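Local coordinates for protein mannan endo-1,6-alpha-mannosidase (Chaetomium thermophilum, PDB 6RY0) that probably cleaves alpha-1,6-mannosidic linkages and, as a Dfg5-type transglycosidase, probably transfers GPI-anchored glycoproteins into the fungal cell wall, at residues Y28-K33 with L37-T42; S97-I102 with K144-P149; D128-W133 with W182-T187; W240-G245 with D288-G293; V333-Q336 with H340-D343. All coordinates share one frame; numbering follows the deposited sequence. Where two conformers were deposited one is given.

Contact 1 of 5, residues Y28-K33 with L37-T42; sequences YKIDTK and LESART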
# COMPACT_ATOMS: atom_id res chain seq x y z
N TYR A 28 -18.68 13.12 11.79
CA TYR A 28 -17.41 12.97 12.47
C TYR A 28 -16.79 14.31 12.82
O TYR A 28 -16.86 15.25 12.02
CB TYR A 28 -16.45 12.20 11.58
CG TYR A 28 -16.84 10.74 11.41
CD1 TYR A 28 -16.90 9.91 12.52
CD2 TYR A 28 -17.20 10.21 10.18
CE1 TYR A 28 -17.25 8.57 12.37
CE2 TYR A 28 -17.57 8.88 10.05
CZ TYR A 28 -17.57 8.07 11.14
OH TYR A 28 -17.91 6.72 11.04
N LYS A 29 -16.20 14.38 14.00
CA LYS A 29 -15.44 15.53 14.47
C LYS A 29 -13.96 15.17 14.49
O LYS A 29 -13.59 14.06 14.90
CB LYS A 29 -15.88 15.91 15.88
CG LYS A 29 -17.22 16.62 15.92
CD LYS A 29 -17.66 16.85 17.37
CE LYS A 29 -18.73 17.90 17.49
NZ LYS A 29 -19.90 17.68 16.62
N ILE A 30 -13.12 16.11 14.09
CA ILE A 30 -11.69 15.84 14.01
C ILE A 30 -10.87 17.04 14.49
O ILE A 30 -9.76 17.29 13.99
CB ILE A 30 -11.23 15.42 12.59
CG1 ILE A 30 -11.67 16.42 11.53
CG2 ILE A 30 -11.75 13.99 12.27
CD1 ILE A 30 -10.94 16.28 10.21
N ASP A 31 -11.37 17.81 15.46
CA ASP A 31 -10.68 19.04 15.89
C ASP A 31 -9.91 18.91 17.18
O ASP A 31 -9.38 19.89 17.68
CB ASP A 31 -11.70 20.17 16.01
CG ASP A 31 -12.24 20.57 14.70
OD1 ASP A 31 -11.43 20.58 13.73
OD2 ASP A 31 -13.45 20.83 14.60
N THR A 32 -9.86 17.77 17.79
CA THR A 32 -8.92 17.57 18.87
C THR A 32 -8.42 16.15 18.73
O THR A 32 -9.02 15.35 17.99
CB THR A 32 -9.60 17.69 20.25
OG1 THR A 32 -10.51 16.59 20.39
CG2 THR A 32 -10.35 19.01 20.40
N LYS A 33 -7.37 15.82 19.48
CA LYS A 33 -6.85 14.48 19.49
C LYS A 33 -7.92 13.52 19.89
O LYS A 33 -8.11 12.49 19.25
CB LYS A 33 -5.63 14.36 20.42
CG LYS A 33 -4.99 12.97 20.45
CD LYS A 33 -3.95 12.87 21.54
CE LYS A 33 -3.09 11.63 21.38
NZ LYS A 33 -2.17 11.47 22.51
N LEU A 37 -9.47 10.47 17.69
CA LEU A 37 -9.47 9.09 18.18
C LEU A 37 -10.84 8.47 18.13
O LEU A 37 -10.98 7.32 17.72
CB LEU A 37 -8.91 9.02 19.60
CG LEU A 37 -7.40 9.19 19.73
CD1 LEU A 37 -7.05 9.51 21.19
CD2 LEU A 37 -6.71 7.92 19.30
N GLU A 38 -11.86 9.22 18.56
CA GLU A 38 -13.21 8.69 18.52
C GLU A 38 -13.68 8.45 17.10
O GLU A 38 -14.29 7.42 16.80
CB GLU A 38 -14.19 9.61 19.26
CG GLU A 38 -15.65 9.16 19.17
CD GLU A 38 -16.64 10.06 19.87
OE1 GLU A 38 -16.29 10.52 20.99
OE2 GLU A 38 -17.77 10.27 19.32
N SER A 39 -13.46 9.43 16.21
CA SER A 39 -13.84 9.25 14.82
C SER A 39 -13.14 8.03 14.21
O SER A 39 -13.76 7.22 13.53
CB SER A 39 -13.55 10.50 14.04
OG SER A 39 -14.43 11.53 14.44
N ALA A 40 -11.84 7.91 14.45
CA ALA A 40 -11.10 6.77 13.93
C ALA A 40 -11.64 5.45 14.47
O ALA A 40 -11.72 4.48 13.72
CB ALA A 40 -9.61 6.92 14.25
N ARG A 41 -12.00 5.41 15.75
CA ARG A 41 -12.53 4.17 16.29
C ARG A 41 -13.84 3.79 15.62
O ARG A 41 -14.07 2.61 15.31
CB ARG A 41 -12.69 4.31 17.80
CG ARG A 41 -12.91 3.01 18.49
CD ARG A 41 -13.04 3.14 19.98
NE ARG A 41 -14.43 3.34 20.38
CZ ARG A 41 -15.38 2.41 20.37
NH1 ARG A 41 -15.14 1.14 19.97
NH2 ARG A 41 -16.62 2.74 20.74
N THR A 42 -14.70 4.77 15.36
CA THR A 42 -15.96 4.47 14.69
C THR A 42 -15.75 4.08 13.24
O THR A 42 -16.40 3.15 12.74
CB THR A 42 -16.90 5.69 14.82
OG1 THR A 42 -17.05 6.04 16.20
CG2 THR A 42 -18.25 5.42 14.19
O HOH W 1 -17.17 12.25 15.90

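Contact 2 of 5, residues S97-I102 with K144-P149; sequences SYNHVI and KFPNPP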
# COMPACT_ATOMS: atom_id res chain seq x y z
N SER A 97 -8.03 -3.32 19.69
CA SER A 97 -9.25 -4.13 19.59
C SER A 97 -9.25 -5.16 18.47
O SER A 97 -9.78 -6.25 18.63
CB SER A 97 -10.47 -3.23 19.41
OG SER A 97 -10.66 -2.41 20.55
N TYR A 98 -8.72 -4.79 17.30
CA TYR A 98 -8.75 -5.65 16.13
C TYR A 98 -7.46 -6.43 15.91
O TYR A 98 -7.37 -7.17 14.94
CB TYR A 98 -9.11 -4.82 14.87
CG TYR A 98 -10.42 -4.10 15.05
CD1 TYR A 98 -11.62 -4.79 15.06
CD2 TYR A 98 -10.45 -2.72 15.25
CE1 TYR A 98 -12.83 -4.14 15.27
CE2 TYR A 98 -11.68 -2.06 15.48
CZ TYR A 98 -12.85 -2.78 15.48
OH TYR A 98 -14.08 -2.17 15.66
N ASN A 99 -6.49 -6.30 16.80
CA ASN A 99 -5.18 -6.91 16.55
C ASN A 99 -5.25 -8.42 16.34
O ASN A 99 -4.56 -8.96 15.48
CB ASN A 99 -4.17 -6.57 17.65
CG ASN A 99 -3.70 -5.13 17.59
OD1 ASN A 99 -4.09 -4.35 16.73
ND2 ASN A 99 -2.83 -4.79 18.53
N HIS A 100 -6.07 -9.12 17.11
CA HIS A 100 -6.16 -10.58 16.97
C HIS A 100 -6.71 -10.97 15.61
O HIS A 100 -6.23 -11.91 14.97
CB HIS A 100 -6.98 -11.20 18.13
CG HIS A 100 -8.44 -10.84 18.15
ND1 HIS A 100 -8.93 -9.60 18.52
CD2 HIS A 100 -9.54 -11.62 17.95
CE1 HIS A 100 -10.25 -9.61 18.49
NE2 HIS A 100 -10.64 -10.83 18.16
N VAL A 101 -7.74 -10.26 15.18
CA VAL A 101 -8.36 -10.52 13.89
C VAL A 101 -7.36 -10.30 12.75
O VAL A 101 -7.30 -11.06 11.78
CB VAL A 101 -9.61 -9.57 13.71
CG1 VAL A 101 -10.17 -9.63 12.31
CG2 VAL A 101 -10.68 -9.88 14.75
N ILE A 102 -6.58 -9.24 12.87
CA ILE A 102 -5.61 -8.88 11.85
C ILE A 102 -4.45 -9.86 11.83
O ILE A 102 -4.02 -10.28 10.76
CB ILE A 102 -5.18 -7.42 12.07
CG1 ILE A 102 -6.39 -6.48 11.95
CG2 ILE A 102 -4.04 -7.04 11.12
CD1 ILE A 102 -7.13 -6.48 10.64
N LYS A 144 6.05 -2.55 15.38
CA LYS A 144 6.13 -3.42 16.56
C LYS A 144 4.78 -4.08 16.84
O LYS A 144 4.40 -4.30 17.98
CB LYS A 144 6.71 -2.68 17.77
CG LYS A 144 8.09 -2.16 17.52
CD LYS A 144 8.69 -1.41 18.70
CE LYS A 144 8.91 -2.25 19.90
NZ LYS A 144 9.63 -1.41 20.88
N PHE A 145 4.06 -4.40 15.77
CA PHE A 145 2.81 -5.15 15.90
C PHE A 145 3.12 -6.47 16.59
O PHE A 145 4.14 -7.10 16.30
CB PHE A 145 2.23 -5.35 14.50
CG PHE A 145 0.82 -5.85 14.45
CD1 PHE A 145 -0.22 -5.05 14.87
CD2 PHE A 145 0.52 -7.06 13.89
CE1 PHE A 145 -1.52 -5.48 14.79
CE2 PHE A 145 -0.77 -7.49 13.79
CZ PHE A 145 -1.79 -6.70 14.26
N PRO A 146 2.26 -6.93 17.51
CA PRO A 146 2.62 -8.16 18.23
C PRO A 146 3.02 -9.30 17.33
O PRO A 146 2.44 -9.53 16.26
CB PRO A 146 1.33 -8.47 19.01
CG PRO A 146 0.74 -7.10 19.27
CD PRO A 146 1.02 -6.32 18.01
N ASN A 147 4.02 -10.04 17.76
CA ASN A 147 4.55 -11.13 16.97
C ASN A 147 3.61 -12.31 16.92
O ASN A 147 3.01 -12.66 17.93
CB ASN A 147 5.87 -11.61 17.55
CG ASN A 147 6.99 -10.60 17.43
OD1 ASN A 147 7.02 -9.77 16.51
ND2 ASN A 147 7.94 -10.67 18.34
N PRO A 148 3.57 -13.01 15.79
CA PRO A 148 2.91 -14.32 15.72
C PRO A 148 3.54 -15.30 16.67
O PRO A 148 4.67 -15.08 17.12
CB PRO A 148 3.16 -14.77 14.27
CG PRO A 148 3.37 -13.47 13.50
CD PRO A 148 4.15 -12.64 14.49
N PRO A 149 2.84 -16.40 16.96
CA PRO A 149 3.42 -17.46 17.80
C PRO A 149 4.77 -17.93 17.26
O PRO A 149 5.12 -17.78 16.08
CB PRO A 149 2.37 -18.56 17.73
CG PRO A 149 1.07 -17.81 17.56
CD PRO A 149 1.45 -16.73 16.58

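Contact 3 of 5, residues D128-W133 with W182-T187; sequences DDQGFW and WQIPPT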
# COMPACT_ATOMS: atom_id res chain seq x y z
N ASP A 128 2.58 -6.97 -7.68
CA ASP A 128 1.92 -5.98 -6.84
C ASP A 128 1.04 -6.62 -5.76
O ASP A 128 1.04 -6.19 -4.62
CB ASP A 128 1.10 -4.98 -7.69
CG ASP A 128 0.10 -5.62 -8.67
OD1 ASP A 128 0.25 -6.79 -9.05
OD2 ASP A 128 -0.87 -4.94 -9.05
N ASP A 129 0.27 -7.65 -6.13
CA ASP A 129 -0.58 -8.29 -5.15
C ASP A 129 0.25 -8.86 -4.01
O ASP A 129 -0.03 -8.64 -2.82
CB ASP A 129 -1.42 -9.40 -5.77
CG ASP A 129 -2.19 -8.96 -6.96
OD1 ASP A 129 -1.67 -9.05 -8.06
OD2 ASP A 129 -3.30 -8.48 -6.82
N GLN A 130 1.26 -9.63 -4.37
CA GLN A 130 2.18 -10.21 -3.39
C GLN A 130 2.89 -9.09 -2.61
O GLN A 130 3.04 -9.17 -1.39
CB GLN A 130 3.21 -11.09 -4.12
CG GLN A 130 4.13 -11.80 -3.18
CD GLN A 130 5.40 -12.32 -3.82
OE1 GLN A 130 5.82 -11.83 -4.88
NE2 GLN A 130 6.05 -13.27 -3.17
N GLY A 131 3.29 -8.05 -3.32
CA GLY A 131 3.96 -6.93 -2.72
C GLY A 131 3.16 -6.25 -1.65
O GLY A 131 3.73 -5.90 -0.62
N PHE A 132 1.87 -6.05 -1.88
CA PHE A 132 1.06 -5.38 -0.85
C PHE A 132 1.00 -6.19 0.44
O PHE A 132 1.03 -5.62 1.52
CB PHE A 132 -0.33 -5.05 -1.37
CG PHE A 132 -0.42 -3.70 -1.96
CD1 PHE A 132 -0.72 -2.62 -1.18
CD2 PHE A 132 -0.17 -3.49 -3.31
CE1 PHE A 132 -0.77 -1.32 -1.73
CE2 PHE A 132 -0.20 -2.21 -3.84
CZ PHE A 132 -0.50 -1.15 -3.01
N TRP A 133 0.91 -7.52 0.34
CA TRP A 133 0.98 -8.35 1.55
C TRP A 133 2.34 -8.23 2.20
O TRP A 133 2.43 -8.12 3.42
CB TRP A 133 0.66 -9.81 1.21
CG TRP A 133 -0.80 -10.08 0.99
CD1 TRP A 133 -1.46 -10.15 -0.19
CD2 TRP A 133 -1.77 -10.32 2.01
NE1 TRP A 133 -2.80 -10.42 0.04
CE2 TRP A 133 -3.00 -10.56 1.39
CE3 TRP A 133 -1.71 -10.35 3.40
CZ2 TRP A 133 -4.17 -10.82 2.12
CZ3 TRP A 133 -2.86 -10.62 4.13
CH2 TRP A 133 -4.07 -10.86 3.48
N TRP A 182 4.31 -7.29 -14.42
CA TRP A 182 3.17 -7.19 -13.55
C TRP A 182 2.87 -8.52 -12.88
O TRP A 182 2.66 -8.58 -11.66
CB TRP A 182 1.98 -6.70 -14.37
CG TRP A 182 0.75 -6.46 -13.61
CD1 TRP A 182 0.60 -6.25 -12.26
CD2 TRP A 182 -0.53 -6.35 -14.17
NE1 TRP A 182 -0.73 -5.98 -11.97
CE2 TRP A 182 -1.44 -6.07 -13.13
CE3 TRP A 182 -1.02 -6.47 -15.48
CZ2 TRP A 182 -2.80 -5.91 -13.36
CZ3 TRP A 182 -2.34 -6.31 -15.70
CH2 TRP A 182 -3.23 -6.05 -14.65
N GLN A 183 2.77 -9.57 -13.68
CA GLN A 183 2.37 -10.90 -13.23
C GLN A 183 3.55 -11.80 -12.93
O GLN A 183 4.62 -11.68 -13.52
CB GLN A 183 1.49 -11.53 -14.28
CG GLN A 183 0.21 -10.74 -14.56
CD GLN A 183 -0.68 -10.64 -13.32
OE1 GLN A 183 -0.99 -11.65 -12.71
NE2 GLN A 183 -0.96 -9.43 -12.89
N ILE A 184 3.32 -12.73 -12.00
CA ILE A 184 4.29 -13.74 -11.65
C ILE A 184 4.24 -14.94 -12.59
O ILE A 184 5.24 -15.33 -13.16
CB ILE A 184 4.23 -14.10 -10.13
CG1 ILE A 184 4.64 -12.88 -9.30
CG2 ILE A 184 5.10 -15.31 -9.83
CD1 ILE A 184 4.18 -12.95 -7.87
N PRO A 185 3.05 -15.53 -12.79
CA PRO A 185 2.98 -16.67 -13.71
C PRO A 185 3.10 -16.23 -15.19
O PRO A 185 2.35 -15.34 -15.62
CB PRO A 185 1.59 -17.28 -13.42
CG PRO A 185 1.15 -16.69 -12.11
CD PRO A 185 1.75 -15.31 -12.12
N PRO A 186 4.00 -16.86 -15.97
CA PRO A 186 4.14 -16.42 -17.37
C PRO A 186 2.88 -16.56 -18.20
O PRO A 186 2.74 -15.88 -19.21
CB PRO A 186 5.26 -17.32 -17.91
CG PRO A 186 6.12 -17.53 -16.75
CD PRO A 186 5.12 -17.75 -15.60
N THR A 187 1.97 -17.44 -17.78
CA THR A 187 0.71 -17.62 -18.48
C THR A 187 -0.43 -16.71 -17.99
O THR A 187 -1.52 -16.76 -18.54
CB THR A 187 0.25 -19.10 -18.41
OG1 THR A 187 0.20 -19.52 -17.04
CG2 THR A 187 1.24 -20.00 -19.15
O HOH W 2 -1.99 -7.98 -10.33

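Contact 4 of 5, residues W240-G245 with D288-G293; sequences WAVYDG and DNLLTG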
# COMPACT_ATOMS: atom_id res chain seq x y z
N TRP A 240 8.27 14.76 -13.22
CA TRP A 240 8.20 13.80 -12.12
C TRP A 240 6.80 13.27 -11.88
O TRP A 240 6.55 12.65 -10.85
CB TRP A 240 8.90 14.31 -10.85
CG TRP A 240 10.39 14.32 -11.05
CD1 TRP A 240 11.13 15.12 -11.88
CD2 TRP A 240 11.32 13.39 -10.51
NE1 TRP A 240 12.45 14.76 -11.85
CE2 TRP A 240 12.59 13.71 -11.01
CE3 TRP A 240 11.20 12.31 -9.64
CZ2 TRP A 240 13.74 13.00 -10.65
CZ3 TRP A 240 12.34 11.60 -9.30
CH2 TRP A 240 13.59 11.96 -9.81
N ALA A 241 5.91 13.41 -12.86
CA ALA A 241 4.74 12.56 -12.94
C ALA A 241 5.18 11.10 -12.99
O ALA A 241 6.26 10.78 -13.47
CB ALA A 241 3.95 12.89 -14.19
N VAL A 242 4.30 10.22 -12.53
CA VAL A 242 4.59 8.80 -12.48
C VAL A 242 3.49 8.04 -13.21
O VAL A 242 2.32 7.99 -12.78
CB VAL A 242 4.76 8.30 -11.03
CG1 VAL A 242 5.06 6.80 -11.03
CG2 VAL A 242 5.88 9.07 -10.34
N TYR A 243 3.85 7.52 -14.37
CA TYR A 243 2.95 6.86 -15.28
C TYR A 243 2.75 5.39 -14.90
O TYR A 243 3.33 4.90 -13.94
CB TYR A 243 3.51 7.00 -16.71
CG TYR A 243 3.75 8.45 -17.10
CD1 TYR A 243 2.76 9.40 -16.95
CD2 TYR A 243 4.98 8.85 -17.58
CE1 TYR A 243 2.98 10.72 -17.30
CE2 TYR A 243 5.23 10.16 -17.92
CZ TYR A 243 4.21 11.11 -17.78
OH TYR A 243 4.39 12.43 -18.11
N ASP A 244 1.91 4.71 -15.65
CA ASP A 244 1.43 3.40 -15.22
C ASP A 244 2.28 2.22 -15.67
O ASP A 244 2.42 1.26 -14.92
CB ASP A 244 -0.03 3.19 -15.67
CG ASP A 244 -0.66 2.04 -14.92
OD1 ASP A 244 -0.91 2.24 -13.70
OD2 ASP A 244 -0.87 0.94 -15.50
N GLY A 245 2.83 2.24 -16.86
CA GLY A 245 3.59 1.10 -17.36
C GLY A 245 3.72 1.09 -18.87
O GLY A 245 3.34 2.06 -19.51
N ASP A 288 11.98 15.28 -2.93
CA ASP A 288 11.42 16.62 -3.15
C ASP A 288 10.72 16.70 -4.50
O ASP A 288 9.65 17.30 -4.60
CB ASP A 288 12.54 17.65 -3.04
CG ASP A 288 13.09 17.79 -1.63
OD1 ASP A 288 12.42 17.34 -0.68
OD2 ASP A 288 14.17 18.41 -1.51
N ASN A 289 11.31 16.12 -5.54
CA ASN A 289 10.71 16.14 -6.87
C ASN A 289 9.43 15.32 -6.93
O ASN A 289 8.44 15.78 -7.50
CB ASN A 289 11.72 15.65 -7.91
CG ASN A 289 12.73 16.71 -8.29
OD1 ASN A 289 12.42 17.89 -8.31
ND2 ASN A 289 13.92 16.30 -8.63
N LEU A 290 9.44 14.12 -6.35
CA LEU A 290 8.24 13.32 -6.33
C LEU A 290 7.14 14.04 -5.56
O LEU A 290 5.98 14.04 -5.98
CB LEU A 290 8.50 11.95 -5.70
CG LEU A 290 9.29 11.00 -6.60
CD1 LEU A 290 9.88 9.86 -5.78
CD2 LEU A 290 8.44 10.44 -7.75
N LEU A 291 7.48 14.64 -4.43
CA LEU A 291 6.50 15.35 -3.61
C LEU A 291 5.92 16.55 -4.36
O LEU A 291 4.70 16.78 -4.35
CB LEU A 291 7.15 15.78 -2.31
CG LEU A 291 6.25 16.55 -1.33
CD1 LEU A 291 4.93 15.83 -1.04
CD2 LEU A 291 7.01 16.85 -0.06
N THR A 292 6.77 17.32 -5.02
CA THR A 292 6.28 18.44 -5.82
C THR A 292 5.25 17.95 -6.84
O THR A 292 4.18 18.54 -6.99
CB THR A 292 7.43 19.16 -6.51
OG1 THR A 292 8.27 19.72 -5.50
CG2 THR A 292 6.99 20.25 -7.47
N GLY A 293 5.57 16.86 -7.52
CA GLY A 293 4.65 16.32 -8.50
C GLY A 293 3.33 15.88 -7.89
O GLY A 293 2.26 16.15 -8.46
O HOH W 3 5.10 12.89 -8.51

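Contact 5 of 5, residues V333-Q336 with H340-D343; sequences VVTQ and HTKD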
# COMPACT_ATOMS: atom_id res chain seq x y z
N VAL A 333 3.82 8.92 6.93
CA VAL A 333 5.09 8.31 7.34
C VAL A 333 6.29 9.06 6.75
O VAL A 333 7.32 9.22 7.43
CB VAL A 333 5.11 6.81 7.01
CG1 VAL A 333 6.51 6.23 7.14
CG2 VAL A 333 4.15 6.09 7.91
N VAL A 334 6.17 9.56 5.51
CA VAL A 334 7.23 10.35 4.91
C VAL A 334 7.61 11.52 5.82
O VAL A 334 8.78 11.86 5.93
CB VAL A 334 6.84 10.80 3.50
CG1 VAL A 334 7.77 11.89 2.96
CG2 VAL A 334 6.79 9.60 2.57
N THR A 335 6.64 12.14 6.50
CA THR A 335 6.96 13.27 7.37
C THR A 335 7.81 12.86 8.57
O THR A 335 8.46 13.72 9.17
CB THR A 335 5.72 14.03 7.85
OG1 THR A 335 5.01 13.31 8.86
CG2 THR A 335 4.87 14.42 6.71
N GLN A 336 7.77 11.58 8.96
CA GLN A 336 8.57 11.10 10.08
C GLN A 336 10.00 10.78 9.66
O GLN A 336 10.94 11.09 10.37
CB GLN A 336 7.95 9.85 10.68
CG GLN A 336 6.56 10.01 11.19
CD GLN A 336 6.04 8.71 11.76
OE1 GLN A 336 6.03 7.72 11.06
NE2 GLN A 336 5.68 8.70 13.04
N HIS A 340 12.07 17.06 6.82
CA HIS A 340 12.04 18.33 6.11
C HIS A 340 10.78 18.50 5.27
O HIS A 340 10.49 19.62 4.86
CB HIS A 340 13.29 18.51 5.26
CG HIS A 340 13.27 17.74 3.99
ND1 HIS A 340 13.56 16.40 3.92
CD2 HIS A 340 12.99 18.14 2.73
CE1 HIS A 340 13.47 16.00 2.67
NE2 HIS A 340 13.12 17.04 1.92
N THR A 341 10.04 17.41 5.02
CA THR A 341 8.82 17.47 4.24
C THR A 341 7.58 17.81 5.06
O THR A 341 6.50 17.97 4.48
CB THR A 341 8.53 16.14 3.53
OG1 THR A 341 8.22 15.13 4.49
CG2 THR A 341 9.67 15.72 2.63
N LYS A 342 7.70 17.87 6.38
CA LYS A 342 6.53 17.89 7.24
C LYS A 342 5.56 19.03 6.90
O LYS A 342 4.35 18.82 6.79
CB LYS A 342 6.97 17.91 8.70
CG LYS A 342 5.86 17.89 9.68
CD LYS A 342 6.37 17.99 11.13
CE LYS A 342 5.33 18.63 12.08
NZ LYS A 342 5.09 20.08 11.73
N ASP A 343 6.08 20.24 6.74
CA ASP A 343 5.20 21.38 6.53
C ASP A 343 4.61 21.44 5.12
O ASP A 343 3.62 22.12 4.91
CB ASP A 343 5.92 22.69 6.84
CG ASP A 343 6.27 22.84 8.33
OD1 ASP A 343 5.68 22.14 9.18
OD2 ASP A 343 7.12 23.68 8.63

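Contact 1 of 5, residues Y28-K33 with L37-T42
Ser-39 holds OG anti to its own carbonyl carbon (chi1 -69°), which turns the hydroxyl out of the helix toward Lys-29, while Tyr-28 likewise has CG anti to its carbonyl carbon (chi1 -69°), which lays the ring past Ser-39 and toward Thr-42. The motif is an N-terminal segment folded back on the helix it leads into: residues 28-32 run alongside helix 33-48, one of the helices of the (alpha/alpha)6 barrel of family 76. Thr-32 is the N-cap, its OG1 bonded to the backbone N of Glu-35. The main polar link is donated by Ser-39 OG to Lys-29 O at 2.7 Å, arriving 32° out of the carbonyl plane. A water fills the corner beside it, accepting from Lys-29 N at 3.0 Å and donating to Ser-39 OG. Serine suits this place because it is small enough for the ring to come close, Tyr-28 CD1 lying 3.7 Å from Ser-39 CB, and still carries a hydroxyl for the loop. In the first turn Leu-37 N donates to Lys-33 O at 2.9 Å, and the two side chains run side by side. The long, extended Lys-33 goes on to a cation-pi contact with Tyr-406. At the far end of the phenol, Thr-42 offers a methyl instead of a donor: CG2 sits at the ring edge, 3.4 Å from Tyr-28 OH.

Contact 2 of 5, residues S97-I102 with K144-P149
The Phe-145 ring meets Asn-99 with its rim: OD1 of the amide lies near the ring plane, 3.4 Å from Phe-145 CE1, and the amide plane is turned 68° from that of the ring. Ile-102 comes to the next corner obliquely, with its CG2 3.9 Å from Phe-145 CZ. Phenylalanine suits the spot because its C-H rim, slightly positive, can face a carbonyl oxygen and still pack against a branched aliphatic chain. CG of Phe-145 lies anti to the backbone N (chi1 -168°), which extends the ring from the loop toward the helix. Asn-99 and the ring slide past each other in opposite directions, and the amide carbon also touches the ring, Asn-99 CG standing 3.6 Å from Phe-145 CE1. ND2 looks toward the proline, Asn-99 ND2 lying 4.2 Å from Pro-146 CD. With an alanine at Asn-99 the amide is gone from the rim of Phe-145, and a gap would probably open there that lets the ring shift. No hydrogen bond joins the two segments. Lys-144, at positive phi, closes helix 127-142 in a Schellman motif and turns the chain into this proline-rich loop, which is also held by Trp-155 NE1, bonded to Pro-146 O. Beyond the contact, Asn-99 touches Trp-90 and Ile-102 packs on Met-83, Tyr-86 and Val-87, so the loop and helix 76-93 meet along one face of helix 99-108.

Contact 3 of 5, residues D128-W133 with W182-T187
Asp-128 and Trp-182 form the close, polar end of this contact between helix 127-142 and a loop. Indole NE1 of Trp-182 donates to Asp-128 OD2 at 3.1 Å, with an N-H...O angle of 151°. The oxygen lies near the ring plane, but the donor stands above the carboxylate plane, the two planes being 59° apart. CG of Asp-128 is placed between its backbone N and carbonyl carbon (chi1 52°), which bends the short acid toward the loop. Tryptophan fits because it combines a single N-H with a broad face, over whose centre Gln-183 NE2 sits. A water beside this pair accepts from Gln-183 NE2 at 3.1 Å and lies close to Asp-129 OD1. Without the carboxylate, as with an alanine at Asp-128, the indole N-H is likely to lose its mate and the ring one of the ties that fix its rotation. The contact is looser at Ile-184, whose CD1 touches Gln-130 OE1 at 3.6 Å. That glutamine is held mainly by others: NE2 by Thr-165 OG1 and Asp-115 O, OE1 by Arg-171 and Gln-166. Beyond it the exposed Pro-186 and Thr-187 run off without meeting the helix segment. Asp-129 binds a second calcium ion in another structure of this protein, though none is bound to this chain here. Asp-128 OD1 and Asp-129 OD1, two acceptors, are only 3.1 Å apart, consistent with a place that needs loop donors, water or a metal ion between its oxygens.

Contact 4 of 5, residues W240-G245 with D288-G293
Trp-240 lays one face of its indole on Asn-289. The CB of Asn-289 stands over the five-membered ring, 3.6 Å from its centroid and 18° off the normal, a CH-pi contact. The amide beyond is inclined 34° to the ring, and Asn-289 ND2 comes to 3.8 Å from Trp-240 CE2. Asparagine suits this position, since its CB supplies the C-H for the ring and its amide can continue across the same face, toward CE2 and NE1. Leu-290 approaches from the edge instead: its CG is 3.8 Å from Trp-240 CE3, and CD2 lies in the ring plane. The same CD2 touches Val-242 CG2 at 3.9 Å, the two side chains crossing obliquely, so one leucine is wedged between the tryptophan rim and the next loop residue that faces the helix. Gly-293 lets the backbones close up. A CB there would fall 3.2 Å from Trp-240 O, too tight for an easy fit. A water spans the two backbones, donating to Trp-240 O at 2.8 Å and to Leu-290 O at 2.9 Å, which satisfies a loop carbonyl and adds a bond to one in the helix. Tyr-230 also meets the indole, and a dimethyl sulfoxide molecule, probably from the crystallisation liquor, lies about 4 Å from it. All this is loop-on-helix packing within the (alpha/alpha)6 barrel: the long connection from helix 216-231 to strand 245-247 is pinned against helix 281-298.

Contact 5 of 5, residues V333-Q336 with H340-D343
Thr-335 and Val-334 meet Thr-341 and Lys-342 across an alpha-alpha hairpin, in which helix 323-337 turns sharply, through a 3-10 segment, into helix 342-358. Van der Waals packing carries the contact. The backbones come very near, with the CA atoms of Thr-335 and Lys-342 4.6 Å apart, so only short or branched groups fit between them. Thr-335 has CG2 anti to its carbonyl carbon, which places this methyl against the second arm, 3.9 Å from Lys-342 CA. The Val-334 side chain crosses that of Thr-341 at about a right angle, its CG1 touching Thr-341 OG1 at 3.6 Å, a methyl set against a hydroxyl. Beta-branched residues suit such a seam, being compact and stiff. The hydroxyls look back along the chain: Thr-335 OG1 bonds to Ala-332 O within the first helix and Thr-341 OG1 to Ala-338 O in the turn, so both are satisfied in this buried place and neither bridges the seam. In the last turn of the first helix, Gln-336 N donates to Val-333 O at 2.8 Å, a three-residue step. Around the turn, Val-334 packs on Leu-268 and Ala-272 of helix 261-278, and Thr-341 on Val-287 and Leu-291 of helix 281-298. Charge appears on the outer side, where Lys-342 joins its neighbour in a weak salt bridge: the chain bends at its last torsion (chi4 -66°) and brings Lys-342 NZ to 3.3 Å from Asp-343 OD1.

How the contacts relate
From the N terminus, contact 1 closes first, a short loop that folds the chain start onto helix 33-48. Contacts 2 and 3 close much longer loops and cross: residues 128-133 lie between the two segments of contact 2, and residues 144-149 between those of contact 3. Each helix is tied to a loop that comes one helix later: 99-108 to the loop after 127-142, and 127-142 to the loop after 155-167. Contact 4 then ties the loop at 240-245 to helix 281-298, and contact 5 closes a tight helix-helix turn. None nest. Contacts 4 and 5 touch, through a probable hydrogen bond between Asp-288 OD1 and His-340 NE2, joining helix 281-298 to the 3-10 turn that leads into helix 342-358.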